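Local coordinates for putative diflavin flavoprotein A 3 (Synechocystis sp., PDB 6H0C) that probably transfers electrons from NADH to oxygen, reducing it to water, and is represented here by its flavodiiron core without the C-terminal flavin reductase part, at residues Lys48-Pro54 and Leu76-Gly82; Val84-Ala89 and Asn113-Leu118. One frame throughout, in Å; residues are numbered along the deposited sequence.

Contact 1 (Lys48-Pro54 and Leu76-Gly82)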
loop_
_atom_site.group_PDB
_atom_site.type_symbol
_atom_site.label_atom_id
_atom_site.label_comp_id
_atom_site.label_asym_id
_atom_site.label_seq_id
_atom_site.Cartn_x
_atom_site.Cartn_y
_atom_site.Cartn_z
ATOM N N LYS A 48 -6.883 -3.788 -28.695
ATOM C CA LYS A 48 -5.579 -3.627 -28.088
ATOM C C LYS A 48 -5.481 -4.535 -26.874
ATOM O O LYS A 48 -6.494 -4.971 -26.334
ATOM C CB LYS A 48 -5.329 -2.168 -27.731
ATOM C CG LYS A 48 -5.144 -1.331 -28.980
ATOM C CD LYS A 48 -4.543 0.015 -28.711
ATOM C CE LYS A 48 -4.132 0.640 -30.020
ATOM N NZ LYS A 48 -3.269 -0.315 -30.769
ATOM N N ILE A 49 -4.254 -4.841 -26.471
ATOM C CA ILE A 49 -4.018 -5.784 -25.388
ATOM C C ILE A 49 -3.354 -5.086 -24.219
ATOM O O ILE A 49 -2.313 -4.444 -24.381
ATOM C CB ILE A 49 -3.141 -6.958 -25.849
ATOM C CG1 ILE A 49 -3.823 -7.682 -27.012
ATOM C CG2 ILE A 49 -2.855 -7.898 -24.687
ATOM C CD1 ILE A 49 -3.009 -8.808 -27.587
ATOM N N ALA A 50 -3.964 -5.208 -23.044
ATOM C CA ALA A 50 -3.442 -4.565 -21.837
ATOM C C ALA A 50 -3.250 -5.585 -20.735
ATOM O O ALA A 50 -4.105 -6.450 -20.521
ATOM C CB ALA A 50 -4.369 -3.455 -21.367
ATOM N N LEU A 51 -2.117 -5.477 -20.048
ATOM C CA LEU A 51 -1.816 -6.314 -18.896
ATOM C C LEU A 51 -1.750 -5.450 -17.641
ATOM O O LEU A 51 -0.957 -4.502 -17.583
ATOM C CB LEU A 51 -0.490 -7.058 -19.091
ATOM C CG LEU A 51 -0.024 -7.884 -17.888
ATOM C CD1 LEU A 51 -0.982 -9.034 -17.629
ATOM C CD2 LEU A 51 1.389 -8.398 -18.097
ATOM N N PHE A 52 -2.586 -5.768 -16.648
ATOM C CA PHE A 52 -2.551 -5.092 -15.347
ATOM C C PHE A 52 -1.601 -5.766 -14.358
ATOM O O PHE A 52 -1.732 -6.963 -14.091
ATOM C CB PHE A 52 -3.937 -5.064 -14.696
ATOM C CG PHE A 52 -4.966 -4.222 -15.419
ATOM C CD1 PHE A 52 -5.353 -2.989 -14.902
ATOM C CD2 PHE A 52 -5.594 -4.691 -16.576
ATOM C CE1 PHE A 52 -6.332 -2.227 -15.535
ATOM C CE2 PHE A 52 -6.573 -3.934 -17.217
ATOM C CZ PHE A 52 -6.943 -2.701 -16.693
ATOM N N ASP A 53 -0.665 -4.997 -13.806
ATOM C CA ASP A 53 0.034 -5.391 -12.582
ATOM C C ASP A 53 0.725 -6.751 -12.581
ATOM O O ASP A 53 0.307 -7.657 -11.846
ATOM C CB ASP A 53 -0.952 -5.376 -11.422
ATOM C CG ASP A 53 -1.550 -4.011 -11.200
ATOM O OD1 ASP A 53 -0.767 -3.042 -11.110
ATOM O OD2 ASP A 53 -2.798 -3.910 -11.127
ATOM N N PRO A 54 1.792 -6.898 -13.379
ATOM C CA PRO A 54 2.644 -8.073 -13.175
ATOM C C PRO A 54 2.998 -8.185 -11.705
ATOM O O PRO A 54 3.116 -7.162 -11.031
ATOM C CB PRO A 54 3.886 -7.776 -14.020
ATOM C CG PRO A 54 3.432 -6.774 -15.031
ATOM C CD PRO A 54 2.331 -5.974 -14.391
ATOM N N LEU A 76 1.714 -7.305 -26.900
ATOM C CA LEU A 76 1.296 -6.540 -25.733
ATOM C C LEU A 76 1.355 -5.036 -26.001
ATOM O O LEU A 76 2.429 -4.477 -26.203
ATOM C CB LEU A 76 2.171 -6.892 -24.531
ATOM C CG LEU A 76 1.645 -6.414 -23.184
ATOM C CD1 LEU A 76 0.271 -7.023 -22.909
ATOM C CD2 LEU A 76 2.631 -6.798 -22.101
ATOM N N ASP A 77 0.198 -4.382 -25.995
ATOM C CA ASP A 77 0.140 -2.944 -26.238
ATOM C C ASP A 77 0.402 -2.118 -24.984
ATOM O O ASP A 77 1.084 -1.087 -25.046
ATOM C CB ASP A 77 -1.218 -2.548 -26.815
ATOM C CG ASP A 77 -1.446 -3.115 -28.199
ATOM O OD1 ASP A 77 -0.748 -2.679 -29.135
ATOM O OD2 ASP A 77 -2.327 -3.988 -28.353
ATOM N N TYR A 78 -0.152 -2.559 -23.852
ATOM C CA TYR A 78 -0.097 -1.759 -22.631
ATOM C C TYR A 78 0.238 -2.564 -21.400
ATOM O O TYR A 78 -0.222 -3.703 -21.245
ATOM C CB TYR A 78 -1.425 -1.040 -22.389
ATOM C CG TYR A 78 -1.803 -0.088 -23.497
ATOM C CD1 TYR A 78 -1.136 1.126 -23.657
ATOM C CD2 TYR A 78 -2.830 -0.399 -24.381
ATOM C CE1 TYR A 78 -1.477 1.998 -24.670
ATOM C CE2 TYR A 78 -3.178 0.467 -25.394
ATOM C CZ TYR A 78 -2.499 1.663 -25.533
ATOM O OH TYR A 78 -2.851 2.528 -26.541
ATOM N N VAL A 79 1.033 -1.957 -20.522
ATOM C CA VAL A 79 1.174 -2.467 -19.168
ATOM C C VAL A 79 0.648 -1.413 -18.188
ATOM O O VAL A 79 1.198 -0.313 -18.063
ATOM C CB VAL A 79 2.629 -2.860 -18.844
ATOM C CG1 VAL A 79 2.719 -3.369 -17.408
ATOM C CG2 VAL A 79 3.097 -3.936 -19.802
ATOM N N ILE A 80 -0.447 -1.758 -17.512
ATOM C CA ILE A 80 -1.124 -0.835 -16.623
ATOM C C ILE A 80 -0.734 -1.141 -15.179
ATOM O O ILE A 80 -0.845 -2.288 -14.729
ATOM C CB ILE A 80 -2.657 -0.921 -16.805
ATOM C CG1 ILE A 80 -3.027 -0.653 -18.261
ATOM C CG2 ILE A 80 -3.370 0.066 -15.896
ATOM C CD1 ILE A 80 -4.523 -0.700 -18.523
ATOM N N LEU A 81 -0.259 -0.124 -14.460
ATOM C CA LEU A 81 0.201 -0.323 -13.086
ATOM C C LEU A 81 -0.754 0.327 -12.095
ATOM O O LEU A 81 -0.981 1.542 -12.155
ATOM C CB LEU A 81 1.611 0.246 -12.891
ATOM C CG LEU A 81 2.676 -0.270 -13.845
ATOM C CD1 LEU A 81 3.978 0.489 -13.668
ATOM C CD2 LEU A 81 2.879 -1.752 -13.609
ATOM N N GLY A 82 -1.309 -0.478 -11.188
ATOM C CA GLY A 82 -2.178 0.032 -10.133
ATOM C C GLY A 82 -1.379 0.654 -8.992
ATOM O O GLY A 82 -1.914 1.423 -8.187
#

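Contact 2 (Val84-Ala89 and Asn113-Leu118)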
loop_
_atom_site.group_PDB
_atom_site.type_symbol
_atom_site.label_atom_id
_atom_site.label_comp_id
_atom_site.label_asym_id
_atom_site.label_seq_id
_atom_site.Cartn_x
_atom_site.Cartn_y
_atom_site.Cartn_z
ATOM N N VAL A 84 3.248 1.077 -7.765
ATOM C CA VAL A 84 4.628 0.853 -8.179
ATOM C C VAL A 84 5.570 0.823 -6.988
ATOM O O VAL A 84 5.416 1.597 -6.043
ATOM C CB VAL A 84 5.103 1.952 -9.167
ATOM C CG1 VAL A 84 6.597 1.888 -9.382
ATOM C CG2 VAL A 84 4.384 1.824 -10.488
ATOM N N ASN A 85 6.542 -0.084 -7.045
ATOM C CA ASN A 85 7.674 -0.090 -6.129
ATOM C C ASN A 85 8.820 -0.914 -6.720
ATOM O O ASN A 85 8.673 -1.504 -7.791
ATOM C CB ASN A 85 7.270 -0.623 -4.749
ATOM C CG ASN A 85 6.590 -1.975 -4.813
ATOM O OD1 ASN A 85 7.152 -2.948 -5.329
ATOM N ND2 ASN A 85 5.378 -2.051 -4.265
ATOM N N ALA A 86 9.953 -0.955 -6.024
ATOM C CA ALA A 86 11.154 -1.620 -6.533
ATOM C C ALA A 86 10.928 -3.102 -6.788
ATOM O O ALA A 86 11.481 -3.679 -7.723
ATOM C CB ALA A 86 12.313 -1.430 -5.555
ATOM N N ASN A 87 10.110 -3.709 -5.941
ATOM C CA ASN A 87 9.807 -5.126 -6.039
ATOM C C ASN A 87 9.063 -5.426 -7.349
ATOM O O ASN A 87 9.469 -6.292 -8.125
ATOM C CB ASN A 87 8.992 -5.563 -4.809
ATOM C CG ASN A 87 8.934 -7.073 -4.640
ATOM O OD1 ASN A 87 8.308 -7.776 -5.433
ATOM N ND2 ASN A 87 9.569 -7.575 -3.586
ATOM N N ARG A 88 7.981 -4.693 -7.599
ATOM C CA ARG A 88 7.252 -4.816 -8.853
ATOM C C ARG A 88 8.120 -4.403 -10.050
ATOM O O ARG A 88 8.020 -4.975 -11.140
ATOM C CB ARG A 88 5.977 -3.962 -8.821
ATOM C CG ARG A 88 4.949 -4.361 -7.759
ATOM C CD ARG A 88 4.161 -5.596 -8.149
ATOM N NE ARG A 88 3.254 -6.013 -7.077
ATOM C CZ ARG A 88 2.055 -6.553 -7.281
ATOM N NH1 ARG A 88 1.608 -6.743 -8.520
ATOM N NH2 ARG A 88 1.300 -6.899 -6.247
ATOM N N ALA A 89 8.958 -3.391 -9.850
ATOM C CA ALA A 89 9.785 -2.875 -10.939
ATOM C C ALA A 89 10.741 -3.950 -11.445
ATOM O O ALA A 89 11.101 -3.971 -12.625
ATOM C CB ALA A 89 10.555 -1.646 -10.492
ATOM N N ASN A 113 8.054 7.782 -9.538
ATOM C CA ASN A 113 8.679 6.661 -8.843
ATOM C C ASN A 113 9.433 5.745 -9.820
ATOM O O ASN A 113 10.632 5.467 -9.657
ATOM C CB ASN A 113 7.603 5.881 -8.073
ATOM C CG ASN A 113 8.185 4.883 -7.093
ATOM O OD1 ASN A 113 9.396 4.862 -6.851
ATOM N ND2 ASN A 113 7.320 4.054 -6.511
ATOM N N LEU A 114 8.717 5.310 -10.854
ATOM C CA LEU A 114 9.235 4.379 -11.850
ATOM C C LEU A 114 10.464 4.924 -12.580
ATOM O O LEU A 114 11.379 4.174 -12.920
ATOM C CB LEU A 114 8.132 4.047 -12.852
ATOM C CG LEU A 114 8.244 2.771 -13.680
ATOM C CD1 LEU A 114 8.388 1.564 -12.783
ATOM C CD2 LEU A 114 7.020 2.635 -14.574
ATOM N N GLU A 115 10.484 6.231 -12.820
ATOM C CA GLU A 115 11.619 6.856 -13.487
ATOM C C GLU A 115 12.873 6.720 -12.632
ATOM O O GLU A 115 13.948 6.420 -13.139
ATOM C CB GLU A 115 11.322 8.328 -13.803
ATOM C CG GLU A 115 10.269 8.514 -14.910
ATOM C CD GLU A 115 9.853 9.967 -15.129
ATOM O OE1 GLU A 115 8.829 10.188 -15.816
ATOM O OE2 GLU A 115 10.542 10.881 -14.617
ATOM N N LYS A 116 12.741 6.913 -11.328
ATOM C CA LYS A 116 13.879 6.686 -10.447
ATOM C C LYS A 116 14.208 5.196 -10.408
ATOM O O LYS A 116 15.342 4.815 -10.663
ATOM C CB LYS A 116 13.608 7.229 -9.040
ATOM C CG LYS A 116 13.443 8.750 -9.004
ATOM C CD LYS A 116 13.436 9.303 -7.584
ATOM C CE LYS A 116 12.239 8.805 -6.782
ATOM N NZ LYS A 116 10.951 9.422 -7.218
ATOM N N LEU A 117 13.207 4.359 -10.126
ATOM C CA LEU A 117 13.401 2.909 -10.005
ATOM C C LEU A 117 14.072 2.260 -11.213
ATOM O O LEU A 117 14.848 1.324 -11.059
ATOM C CB LEU A 117 12.064 2.216 -9.762
ATOM C CG LEU A 117 11.417 2.469 -8.406
ATOM C CD1 LEU A 117 10.103 1.707 -8.272
ATOM C CD2 LEU A 117 12.385 2.068 -7.315
ATOM N N LEU A 118 13.765 2.741 -12.410
ATOM C CA LEU A 118 14.332 2.166 -13.627
ATOM C C LEU A 118 15.412 3.051 -14.223
ATOM O O LEU A 118 15.799 2.869 -15.384
ATOM C CB LEU A 118 13.243 1.932 -14.673
ATOM C CG LEU A 118 12.276 0.797 -14.370
ATOM C CD1 LEU A 118 11.268 0.692 -15.491
ATOM C CD2 LEU A 118 13.035 -0.512 -14.185
#

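Contact 1 (Lys48-Pro54 and Leu76-Gly82)
Ile-80 lays its CD1 over one face of the Phe-52 ring. This is a CH-pi contact, with CD1 4.0 Å from the ring centroid. The two residues sit on neighbouring parallel strands, 49-52 and 78-80, of a beta-alpha-beta unit completed by helix 60-70. Ala-50 and Tyr-78 point to the same side of the sheet as Phe-52 and Ile-80, and Ala-50 CB also meets Ile-80 CD1 at 4.0 Å. The Phe-52 ring stacks on Phe-169 of the second sheet. On the opposite side of the sheet Leu-51 CB packs on Leu-76 CD1 at 3.9 Å. Leu-51 hydrogen-bonds to two different residues, as parallel strands do: its N donates to Tyr-78 O (2.9 Å) and its O accepts from Ile-80 N (2.8 Å). Ile-49 O accepts from Tyr-78 N (2.9 Å). Asp-77 OD2 accepts from Ile-49 N (2.8 Å), and its OD1 forms a long salt bridge with Lys-48 NZ (3.8 Å). Asp-53 N donates to Ile-80 O (2.9 Å), while Gly-82 N donates to Asp-53 OD1 at 2.6 Å.

Contact 2 (Val84-Ala89 and Asn113-Leu118)
Apolar packing dominates this contact between the start of helix 86-98 and the end of helix 108-117. Leu-117 touches the most residues of 84-89. Its CD1 touches Val-84 CG1 (3.7 Å) and Ala-89 CB (4.0 Å), and its CD2 meets Ala-86 CB (3.9 Å). The same CD1 lies 3.3 Å from Asn-85 C, so it presses on backbone as well. Val-84 CG1 also reaches Leu-114 CD1 at 3.9 Å. Segment 84-89 follows His-83 in the metallo-beta-lactamase-like domain. In canonical flavodiiron proteins this place carries the HxExDH run of iron ligands. By sequence, Asn-85, Asn-87 and Arg-88 appear to take the Glu, Asp and second His positions. Among polar groups, Asn-113 ND2 comes within 3.1 Å of Val-84 O, but the angle is poor for a hydrogen bond. Asn-85 is the N-cap of helix 86-98: its OD1 accepts from Arg-88 N at 3.0 Å. Asn-85 ND2 and Arg-88 NH2 each hydrogen-bond a bound citrate, probably from the crystallisation liquor.

In the fold
The chain runs straight from contact 1 into contact 2: strand 78-80 leads through Leu-81, Gly-82 and His-83 into helix 86-98. The contact centres are 16 Å apart, yet their residues touch. Arg-88 NH1 lies 3.0 Å from Pro-54 O, a probable hydrogen bond between the first turn of helix 86-98 and the loop after strand 49-52. Leu-81 CD1 packs on Leu-114 CD2 at 3.8 Å. Helix 86-98 also covers the Leu-51 and Pro-54 side of the strands through Leu-95. Arg-88 joins contact 1 to the citrate bound by Asn-85 and Arg-88 of segment 84-89: NH1 faces Pro-54 O and NH2 bonds the citrate. The region is consistent with the iron pocket of related proteins, changed here by non-canonical residues.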